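Local coordinates for Blr6230 protein (Bradyrhizobium diazoefficiens USDA 110, PDB 5NGG) that probably hydrolyses beta-lactam antibiotics as a zinc-dependent enzyme of metallo-beta-lactamase subclass B3, at residues D221-R224 and A225-K229; S277-F280 and D281-A285; R161-G165 and D166-T170; E268-T271 and Y272-L276. All coordinates share one frame; numbering follows the deposited sequence. Where two conformers were deposited one is given.

Interaction 1 of 4, residues D221-R224 and A225-K229; sequences DDYR and ATFAK. With ZN (zinc ion), chain E.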
loop_
_atom_site.group_PDB
_atom_site.type_symbol
_atom_site.label_atom_id
_atom_site.label_comp_id
_atom_site.label_asym_id
_atom_site.label_seq_id
_atom_site.Cartn_x
_atom_site.Cartn_y
_atom_site.Cartn_z
ATOM N N ASP A 221 11.391 12.068 -11.761
ATOM C CA ASP A 221 12.145 10.946 -12.299
ATOM C C ASP A 221 11.717 9.625 -11.675
ATOM O O ASP A 221 11.583 8.622 -12.393
ATOM C CB ASP A 221 13.655 11.175 -12.127
ATOM C CG ASP A 221 14.217 12.213 -13.077
ATOM O OD1 ASP A 221 13.857 12.200 -14.264
ATOM O OD2 ASP A 221 15.043 13.016 -12.626
ATOM N N ASP A 222 11.490 9.625 -10.355
ATOM C CA ASP A 222 11.036 8.422 -9.666
ATOM C C ASP A 222 9.697 7.908 -10.244
ATOM O O ASP A 222 9.559 6.716 -10.558
ATOM C CB ASP A 222 10.967 8.661 -8.157
ATOM C CG ASP A 222 12.320 8.655 -7.463
ATOM O OD1 ASP A 222 13.371 8.260 -8.049
ATOM O OD2 ASP A 222 12.317 8.986 -6.252
ATOM N N TYR A 223 8.702 8.782 -10.368
ATOM C CA TYR A 223 7.398 8.372 -10.918
ATOM C C TYR A 223 7.526 7.724 -12.281
ATOM O O TYR A 223 6.968 6.693 -12.577
ATOM C CB TYR A 223 6.459 9.555 -11.036
ATOM C CG TYR A 223 5.605 9.876 -9.812
ATOM C CD1 TYR A 223 4.449 9.145 -9.512
ATOM C CD2 TYR A 223 5.896 10.967 -9.001
ATOM C CE1 TYR A 223 3.644 9.485 -8.439
ATOM C CE2 TYR A 223 5.087 11.321 -7.931
ATOM C CZ TYR A 223 3.974 10.574 -7.653
ATOM O OH TYR A 223 3.173 10.993 -6.609
ATOM N N ARG A 224 8.271 8.367 -13.176
ATOM C CA ARG A 224 8.382 7.837 -14.556
ATOM C C ARG A 224 9.194 6.529 -14.611
ATOM O O ARG A 224 8.869 5.636 -15.395
ATOM C CB ARG A 224 8.889 8.908 -15.533
ATOM C CG ARG A 224 7.864 10.004 -15.839
ATOM C CD ARG A 224 8.545 11.198 -16.477
ATOM N NE ARG A 224 7.668 12.233 -17.003
ATOM C CZ ARG A 224 6.416 12.078 -17.435
ATOM N NH1 ARG A 224 5.819 10.900 -17.420
ATOM N NH2 ARG A 224 5.759 13.133 -17.900
ATOM N N ALA A 225 10.194 6.379 -13.746
ATOM C CA ALA A 225 10.888 5.077 -13.624
ATOM C C ALA A 225 9.906 4.000 -13.134
ATOM O O ALA A 225 9.869 2.881 -13.651
ATOM C CB ALA A 225 12.078 5.176 -12.678
ATOM N N THR A 226 9.052 4.368 -12.183
ATOM C CA THR A 226 8.077 3.425 -11.638
ATOM C C THR A 226 6.994 2.993 -12.630
ATOM O O THR A 226 6.657 1.802 -12.700
ATOM C CB THR A 226 7.500 4.017 -10.346
ATOM O OG1 THR A 226 8.531 3.947 -9.361
ATOM C CG2 THR A 226 6.256 3.266 -9.875
ATOM N N PHE A 227 6.466 3.932 -13.427
ATOM C CA PHE A 227 5.454 3.527 -14.411
ATOM C C PHE A 227 6.028 2.518 -15.405
ATOM O O PHE A 227 5.411 1.520 -15.758
ATOM C CB PHE A 227 4.895 4.717 -15.195
ATOM C CG PHE A 227 4.331 5.823 -14.343
ATOM C CD1 PHE A 227 3.588 5.571 -13.198
ATOM C CD2 PHE A 227 4.530 7.146 -14.720
ATOM C CE1 PHE A 227 3.080 6.629 -12.448
ATOM C CE2 PHE A 227 4.025 8.200 -13.980
ATOM C CZ PHE A 227 3.291 7.939 -12.846
ATOM N N ALA A 228 7.236 2.802 -15.891
ATOM C CA ALA A 228 7.908 1.889 -16.839
ATOM C C ALA A 228 8.204 0.533 -16.208
ATOM O O ALA A 228 7.970 -0.515 -16.826
ATOM C CB ALA A 228 9.193 2.506 -17.334
ATOM N N LYS A 229 8.722 0.547 -14.989
ATOM C CA LYS A 229 9.028 -0.684 -14.257
ATOM C C LYS A 229 7.769 -1.537 -14.093
ATOM O O LYS A 229 7.786 -2.744 -14.371
ATOM C CB LYS A 229 9.631 -0.347 -12.891
ATOM C CG LYS A 229 9.952 -1.529 -11.985
ATOM C CD LYS A 229 10.598 -1.043 -10.702
ATOM C CE LYS A 229 10.809 -2.139 -9.688
ATOM N NZ LYS A 229 11.739 -3.155 -10.175
HETATM ZN ZN ZN E . 12.172 -4.868 -9.072
#
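Y223 and F227, one helical turn apart, meet at a slant: Y223 CD1 lies 3.7 Å from F227 CZ, and the two ring planes are inclined by 40°. The F227 ring also rests on the main chain of Y223, whose O lies over one face, offset toward the rim. A first torsion of -55° sets CG of F227 beside its own backbone N and turns the ring back over that carbonyl.

Backbone hydrogen bonds make this a regular alpha-helical stretch. F227 N reaches Y223 O at 2.9 Å and T226 N reaches D222 O at 2.9 Å, while A228 N to R224 O is weak at 3.3 Å. Polar ends turn to partners beyond the helix: D222 to R126 and Y216, the Y223 hydroxyl to T204 O and N208, T226 OG1 to P175 O, and R224 to D281.

K229, at the end of the segment, binds a metal. Its chain runs extended from CA to CE, then bends at its final torsion (64°) and places NZ 2.1 Å from a zinc ion whose other protein ligands are E158 and H172. The helix, which links strands 193-199 and 237-239, is thus tied by one side chain to a metal. A lysine can bind zinc only through the lone pair of its nitrogen, so NZ is probably held here as a neutral amine.

Interaction 2 of 4, residues S277-F280 and D281-A285; sequences SEDF and DKQLA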
loop_
_atom_site.group_PDB
_atom_site.type_symbol
_atom_site.label_atom_id
_atom_site.label_comp_id
_atom_site.label_asym_id
_atom_site.label_seq_id
_atom_site.Cartn_x
_atom_site.Cartn_y
_atom_site.Cartn_z
ATOM N N SER A 277 0.221 6.919 -15.701
ATOM C CA SER A 277 1.159 7.746 -16.454
ATOM C C SER A 277 0.430 8.896 -17.165
ATOM O O SER A 277 0.906 10.051 -17.224
ATOM C CB SER A 277 1.909 6.868 -17.455
ATOM O OG SER A 277 2.908 7.606 -18.124
ATOM N N GLU A 278 -0.749 8.590 -17.693
ATOM C CA GLU A 278 -1.543 9.602 -18.362
ATOM C C GLU A 278 -2.025 10.667 -17.369
ATOM O O GLU A 278 -1.954 11.860 -17.639
ATOM C CB GLU A 278 -2.690 8.938 -19.112
ATOM C CG GLU A 278 -2.177 8.137 -20.316
ATOM C CD GLU A 278 -3.181 7.178 -20.931
ATOM O OE1 GLU A 278 -4.283 6.977 -20.378
ATOM O OE2 GLU A 278 -2.846 6.598 -21.984
ATOM N N ASP A 279 -2.455 10.241 -16.186
ATOM C CA ASP A 279 -2.849 11.214 -15.182
ATOM C C ASP A 279 -1.634 12.014 -14.688
ATOM O O ASP A 279 -1.761 13.214 -14.413
ATOM C CB ASP A 279 -3.579 10.587 -13.994
ATOM C CG ASP A 279 -4.228 11.650 -13.113
ATOM O OD1 ASP A 279 -5.103 12.408 -13.610
ATOM O OD2 ASP A 279 -3.838 11.779 -11.936
ATOM N N PHE A 280 -0.477 11.359 -14.562
ATOM C CA PHE A 280 0.740 12.045 -14.155
ATOM C C PHE A 280 1.053 13.208 -15.107
ATOM O O PHE A 280 1.322 14.340 -14.681
ATOM C CB PHE A 280 1.928 11.086 -14.110
ATOM C CG PHE A 280 3.186 11.730 -13.639
ATOM C CD1 PHE A 280 3.461 11.837 -12.272
ATOM C CD2 PHE A 280 4.083 12.287 -14.553
ATOM C CE1 PHE A 280 4.597 12.494 -11.844
ATOM C CE2 PHE A 280 5.214 12.931 -14.114
ATOM C CZ PHE A 280 5.484 13.027 -12.765
ATOM N N ASP A 281 1.007 12.949 -16.405
ATOM C CA ASP A 281 1.246 13.995 -17.374
ATOM C C ASP A 281 0.267 15.172 -17.201
ATOM O O ASP A 281 0.661 16.345 -17.306
ATOM C CB ASP A 281 1.109 13.455 -18.793
ATOM C CG ASP A 281 2.234 12.518 -19.197
ATOM O OD1 ASP A 281 3.260 12.448 -18.502
ATOM O OD2 ASP A 281 2.078 11.820 -20.222
ATOM N N LYS A 282 -1.006 14.862 -16.971
ATOM C CA LYS A 282 -2.022 15.912 -16.721
ATOM C C LYS A 282 -1.678 16.749 -15.479
ATOM O O LYS A 282 -1.743 17.982 -15.492
ATOM C CB LYS A 282 -3.409 15.270 -16.542
ATOM C CG LYS A 282 -4.549 16.245 -16.264
ATOM C CD LYS A 282 -5.859 15.522 -15.968
ATOM C CE LYS A 282 -6.826 16.405 -15.190
ATOM N NZ LYS A 282 -8.027 15.669 -14.701
ATOM N N GLN A 283 -1.351 16.061 -14.386
ATOM C CA GLN A 283 -1.018 16.772 -13.148
ATOM C C GLN A 283 0.265 17.576 -13.255
ATOM O O GLN A 283 0.321 18.684 -12.715
ATOM C CB GLN A 283 -0.911 15.823 -11.964
ATOM C CG GLN A 283 -2.154 14.994 -11.687
ATOM C CD GLN A 283 -3.425 15.817 -11.658
ATOM O OE1 GLN A 283 -3.466 16.897 -11.075
ATOM N NE2 GLN A 283 -4.475 15.301 -12.269
ATOM N N LEU A 284 1.282 17.037 -13.924
ATOM C CA LEU A 284 2.519 17.800 -14.124
ATOM C C LEU A 284 2.266 19.084 -14.901
ATOM O O LEU A 284 2.766 20.157 -14.546
ATOM C CB LEU A 284 3.565 16.929 -14.831
ATOM C CG LEU A 284 4.927 17.554 -15.047
ATOM C CD1 LEU A 284 5.584 17.907 -13.728
ATOM C CD2 LEU A 284 5.816 16.615 -15.874
ATOM N N ALA A 285 1.460 18.986 -15.944
ATOM C CA ALA A 285 1.097 20.170 -16.734
ATOM C C ALA A 285 0.316 21.172 -15.896
ATOM O O ALA A 285 0.560 22.379 -15.969
ATOM C CB ALA A 285 0.300 19.766 -17.973
HETATM O O HOH W 1 1.764 9.004 -20.238
HETATM O O HOH W 2 -7.296 13.640 -12.621
#
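D279 OD1 is gripped twice, by the side-chain amide of Q283 and by a water. Q283 NE2 donates to OD1 at 3.2 Å, meeting it on the syn side but 35° out of the carboxylate plane, whereas the oxygen lies almost in the amide plane of Q283. The two form an i, i+4 side-chain pair on one face of a helix; the Q283 chain is kinked at chi2 (-49°), which curls its amide back to the preceding turn. The water gives a proton to D279 OD1 at 2.7 Å and accepts one from K282 NZ at 3.0 Å. It thereby joins two opposite charges that do not form a direct salt bridge, D279 OD1 and K282 NZ being 4.5 Å apart.

A second water donates to D281 OD2 at 2.8 Å and, in the S277 conformer given, also bonds S277 OG. The other carboxylate oxygen of D281 is paired with R224. The main chain is bonded i to i+4 throughout, as in L284 N to F280 O at 2.8 Å. The apolar contact is slight: F280 CE2 and L284 CD2 are 4.1 Å apart.

Polar D279, K282 and Q283 gather on one side of helix 268-291, the long helix at the C-terminal end of the chain. F280 is buried against helix 219-232, meeting the rings of Y223 and F227 as well as V220 and R224, and reaches V205 and L210 in loops. S277 and L284 lie against the same helix.

Interaction 3 of 4, residues R161-G165 and D166-T170; sequences RVTLG and DTTLT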
loop_
_atom_site.group_PDB
_atom_site.type_symbol
_atom_site.label_atom_id
_atom_site.label_comp_id
_atom_site.label_asym_id
_atom_site.label_seq_id
_atom_site.Cartn_x
_atom_site.Cartn_y
_atom_site.Cartn_z
ATOM N N ARG A 161 14.725 -9.826 0.179
ATOM C CA ARG A 161 13.751 -10.886 0.468
ATOM C C ARG A 161 13.425 -10.909 1.962
ATOM O O ARG A 161 14.329 -10.840 2.807
ATOM C CB ARG A 161 14.278 -12.249 0.001
ATOM C CG ARG A 161 14.401 -12.388 -1.523
ATOM C CD ARG A 161 15.395 -13.472 -1.941
ATOM N NE ARG A 161 15.094 -14.788 -1.372
ATOM C CZ ARG A 161 14.320 -15.725 -1.930
ATOM N NH1 ARG A 161 14.140 -16.885 -1.296
ATOM N NH2 ARG A 161 13.720 -15.528 -3.103
ATOM N N VAL A 162 12.138 -11.014 2.276
ATOM C CA VAL A 162 11.647 -11.046 3.638
ATOM C C VAL A 162 10.854 -12.339 3.819
ATOM O O VAL A 162 9.910 -12.587 3.066
ATOM C CB VAL A 162 10.751 -9.814 3.893
ATOM C CG1 VAL A 162 10.174 -9.852 5.282
ATOM C CG2 VAL A 162 11.541 -8.532 3.692
ATOM N N THR A 163 11.225 -13.153 4.808
ATOM C CA THR A 163 10.626 -14.480 5.017
ATOM C C THR A 163 10.027 -14.597 6.417
ATOM O O THR A 163 10.669 -14.205 7.400
ATOM C CB THR A 163 11.686 -15.574 4.797
ATOM O OG1 THR A 163 12.152 -15.512 3.448
ATOM C CG2 THR A 163 11.138 -16.970 5.034
ATOM N N LEU A 164 8.804 -15.130 6.500
ATOM C CA LEU A 164 8.245 -15.634 7.764
ATOM C C LEU A 164 7.744 -17.047 7.509
ATOM O O LEU A 164 6.859 -17.256 6.667
ATOM C CB LEU A 164 7.097 -14.756 8.279
ATOM C CG LEU A 164 6.450 -15.196 9.614
ATOM C CD1 LEU A 164 7.417 -15.119 10.796
ATOM C CD2 LEU A 164 5.196 -14.393 9.919
ATOM N N GLY A 165 8.352 -18.021 8.186
ATOM C CA GLY A 165 7.964 -19.393 7.992
ATOM C C GLY A 165 8.099 -19.834 6.547
ATOM O O GLY A 165 9.169 -19.735 5.951
ATOM N N ASP A 166 6.987 -20.301 5.987
ATOM C CA ASP A 166 6.902 -20.804 4.614
ATOM C C ASP A 166 6.681 -19.753 3.518
ATOM O O ASP A 166 6.503 -20.114 2.352
ATOM C CB ASP A 166 5.786 -21.861 4.510
ATOM C CG ASP A 166 4.405 -21.325 4.889
ATOM O OD1 ASP A 166 4.244 -20.114 5.199
ATOM O OD2 ASP A 166 3.471 -22.149 4.928
ATOM N N THR A 167 6.698 -18.469 3.875
ATOM C CA THR A 167 6.283 -17.403 2.969
ATOM C C THR A 167 7.378 -16.354 2.808
ATOM O O THR A 167 7.900 -15.853 3.783
ATOM C CB THR A 167 4.988 -16.769 3.502
ATOM O OG1 THR A 167 3.959 -17.765 3.524
ATOM C CG2 THR A 167 4.518 -15.630 2.643
ATOM N N THR A 168 7.717 -16.053 1.564
ATOM C CA THR A 168 8.726 -15.041 1.243
ATOM C C THR A 168 8.153 -13.970 0.308
ATOM O O THR A 168 7.503 -14.276 -0.712
ATOM C CB THR A 168 9.935 -15.707 0.577
ATOM O OG1 THR A 168 10.518 -16.624 1.502
ATOM C CG2 THR A 168 11.002 -14.688 0.166
ATOM N N LEU A 169 8.447 -12.707 0.628
ATOM C CA LEU A 169 8.113 -11.586 -0.242
ATOM C C LEU A 169 9.401 -10.922 -0.701
ATOM O O LEU A 169 10.397 -10.880 0.054
ATOM C CB LEU A 169 7.221 -10.555 0.452
ATOM C CG LEU A 169 5.848 -11.079 0.896
ATOM C CD1 LEU A 169 5.843 -11.505 2.369
ATOM C CD2 LEU A 169 4.766 -10.062 0.639
ATOM N N THR A 170 9.375 -10.385 -1.924
ATOM C CA THR A 170 10.501 -9.669 -2.505
ATOM C C THR A 170 10.133 -8.189 -2.644
ATOM O O THR A 170 9.076 -7.843 -3.187
ATOM C CB THR A 170 10.872 -10.247 -3.876
ATOM O OG1 THR A 170 11.213 -11.624 -3.714
ATOM C CG2 THR A 170 12.059 -9.518 -4.493
HETATM O O HOH W 3 13.406 -12.834 -4.746
#
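The R161 guanidinium has T168 CG2 over the centre of one face, 4.0 Å above its plane, and a water at its edge, in plane. That water accepts from R161 NH2 at 3.2 Å and is hydrogen-bonded to T170 OG1 at 2.7 Å. A bend at the third torsion of R161 (56°) folds the flat group across its neighbour strand. On the same face of the hairpin, T163 and T168 form a non-hydrogen-bonded antiparallel pair, their hydroxyls T163 OG1 and T168 OG1 joined at 2.8 Å.

The strands are laced by V162 N to L169 O at 2.8 Å, its reciprocal bond, and the L164-T167 pair. A type II' turn closes the hairpin, with G165 at its positive phi of 58°. Here T167 N meets L164 O at 3.0 Å from above the carbonyl plane. T167 OG1 gives its proton to D166 OD1 at 2.9 Å; S63 N also binds that oxygen.

The opposite face carries V162, L164, T167 and L169, turned inward onto strands 58-62, 65-69 and 94-98 of the seven-stranded sheet, in keeping with the alpha-beta/beta-alpha sandwich of the metallo-beta-lactamase fold. Within its own five-stranded sheet, strand 161-164 is one of the two edge strands, and strand 167-173 pairs onward with 182-190.

Interaction 4 of 4, residues E268-T271 and Y272-L276; sequences ELVT and YATSL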
loop_
_atom_site.group_PDB
_atom_site.type_symbol
_atom_site.label_atom_id
_atom_site.label_comp_id
_atom_site.label_asym_id
_atom_site.label_seq_id
_atom_site.Cartn_x
_atom_site.Cartn_y
_atom_site.Cartn_z
ATOM N N GLU A 268 -3.363 -6.484 -15.981
ATOM C CA GLU A 268 -3.947 -5.332 -15.311
ATOM C C GLU A 268 -2.941 -4.289 -14.882
ATOM O O GLU A 268 -3.244 -3.096 -14.943
ATOM C CB GLU A 268 -4.740 -5.786 -14.094
ATOM C CG GLU A 268 -5.587 -4.671 -13.514
ATOM C CD GLU A 268 -6.491 -5.120 -12.394
ATOM O OE1 GLU A 268 -6.505 -6.337 -12.089
ATOM O OE2 GLU A 268 -7.218 -4.259 -11.824
ATOM N N LEU A 269 -1.750 -4.699 -14.465
ATOM C CA LEU A 269 -0.770 -3.731 -14.036
ATOM C C LEU A 269 -0.312 -2.863 -15.229
ATOM O O LEU A 269 -0.134 -1.661 -15.069
ATOM C CB LEU A 269 0.386 -4.416 -13.320
ATOM C CG LEU A 269 1.530 -3.527 -12.848
ATOM C CD1 LEU A 269 1.033 -2.379 -11.988
ATOM C CD2 LEU A 269 2.561 -4.374 -12.112
ATOM N N VAL A 270 -0.183 -3.442 -16.428
ATOM C CA VAL A 270 0.107 -2.628 -17.612
ATOM C C VAL A 270 -0.998 -1.593 -17.845
ATOM O O VAL A 270 -0.703 -0.416 -18.074
ATOM C CB VAL A 270 0.260 -3.498 -18.866
ATOM C CG1 VAL A 270 0.313 -2.633 -20.117
ATOM C CG2 VAL A 270 1.511 -4.342 -18.770
ATOM N N THR A 271 -2.255 -2.003 -17.810
ATOM C CA THR A 271 -3.367 -1.079 -18.022
ATOM C C THR A 271 -3.400 0.024 -16.943
ATOM O O THR A 271 -3.581 1.220 -17.232
ATOM C CB THR A 271 -4.707 -1.824 -18.050
ATOM O OG1 THR A 271 -4.662 -2.813 -19.074
ATOM C CG2 THR A 271 -5.897 -0.888 -18.282
ATOM N N TYR A 272 -3.234 -0.398 -15.699
ATOM C CA TYR A 272 -3.312 0.549 -14.586
ATOM C C TYR A 272 -2.152 1.555 -14.618
ATOM O O TYR A 272 -2.360 2.763 -14.459
ATOM C CB TYR A 272 -3.366 -0.202 -13.245
ATOM C CG TYR A 272 -3.553 0.749 -12.081
ATOM C CD1 TYR A 272 -4.720 1.502 -11.946
ATOM C CD2 TYR A 272 -2.567 0.887 -11.103
ATOM C CE1 TYR A 272 -4.887 2.373 -10.886
ATOM C CE2 TYR A 272 -2.718 1.780 -10.064
ATOM C CZ TYR A 272 -3.873 2.516 -9.950
ATOM O OH TYR A 272 -4.010 3.395 -8.912
ATOM N N ALA A 273 -0.935 1.064 -14.865
ATOM C CA ALA A 273 0.237 1.944 -14.952
ATOM C C ALA A 273 0.103 2.932 -16.114
ATOM O O ALA A 273 0.561 4.073 -16.005
ATOM C CB ALA A 273 1.532 1.166 -15.065
ATOM N N THR A 274 -0.506 2.497 -17.218
ATOM C CA THR A 274 -0.776 3.402 -18.326
ATOM C C THR A 274 -1.742 4.508 -17.879
ATOM O O THR A 274 -1.513 5.695 -18.155
ATOM C CB THR A 274 -1.348 2.619 -19.526
ATOM O OG1 THR A 274 -0.419 1.608 -19.924
ATOM C CG2 THR A 274 -1.635 3.518 -20.728
ATOM N N SER A 275 -2.815 4.153 -17.185
ATOM C CA SER A 275 -3.744 5.172 -16.676
ATOM C C SER A 275 -3.034 6.126 -15.707
ATOM O O SER A 275 -3.281 7.333 -15.745
ATOM C CB SER A 275 -4.928 4.531 -15.970
ATOM O OG SER A 275 -5.651 3.686 -16.826
ATOM N N LEU A 276 -2.171 5.598 -14.841
ATOM C CA LEU A 276 -1.388 6.451 -13.950
ATOM C C LEU A 276 -0.447 7.403 -14.663
ATOM O O LEU A 276 -0.314 8.571 -14.267
ATOM C CB LEU A 276 -0.552 5.603 -12.984
ATOM C CG LEU A 276 -1.281 4.840 -11.902
ATOM C CD1 LEU A 276 -0.275 3.991 -11.153
ATOM C CD2 LEU A 276 -2.010 5.779 -10.947
#
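From E268 to L276 the chain is regular alpha-helix, the first turns of helix 268-291, and each N-H of Y272 to S275 bonds to the carbonyl four residues earlier. Y272 N to E268 O and A273 N to L269 O both measure 2.8 Å.

V270 O accepts two bonds from one residue. T274 N reaches it at 3.0 Å and T274 OG1 at 2.8 Å, from opposite faces of the carbonyl plane. T274 OG1 lies beside its own N (chi1 -58°), which aims it at the turn before, a familiar use of threonine inside helices. K231 NZ makes a further, weak bond to that hydroxyl. S275 OG lies 3.2 Å from T271 O in a similar pose, though where its proton goes is unsettled. The small A273 methyl lies beside the L269 carbonyl, CB 3.3 Å from O. The Y272 ring swings away from the preceding turn; one face receives L276, with CG offset toward the rim.

E268 forms a salt bridge to K251. L269 and A273 pack on A230 of helix 219-232, where A273 also touches K231 and L276 meets F227. Strand 237-239 lies against E268, L269 and Y272 through L238, and loop residues F200 and V245 border the Y272 ring.

Interactions 4 and 2 follow each other on helix 268-291, their centres about 14 Å apart, and both lie against the helix of interaction 1. The two helices meet in the R224 NH2 to D281 OD1 salt bridge (2.7 Å, in the R224 conformer given), beside aromatic packing in which Y223 CG and F280 CE1 are 3.5 Å apart. Farther along, F227 CE1 meets L276 CB at 3.8 Å. K229 of interaction 1 binds one zinc ion directly; the Y223 side chain lies about 4 Å from that of H177, which holds a different zinc with H101 and H103. Interaction 3 touches none of the others, but its T170 side chain is about 4 Å from that of H172, which shares K229's zinc.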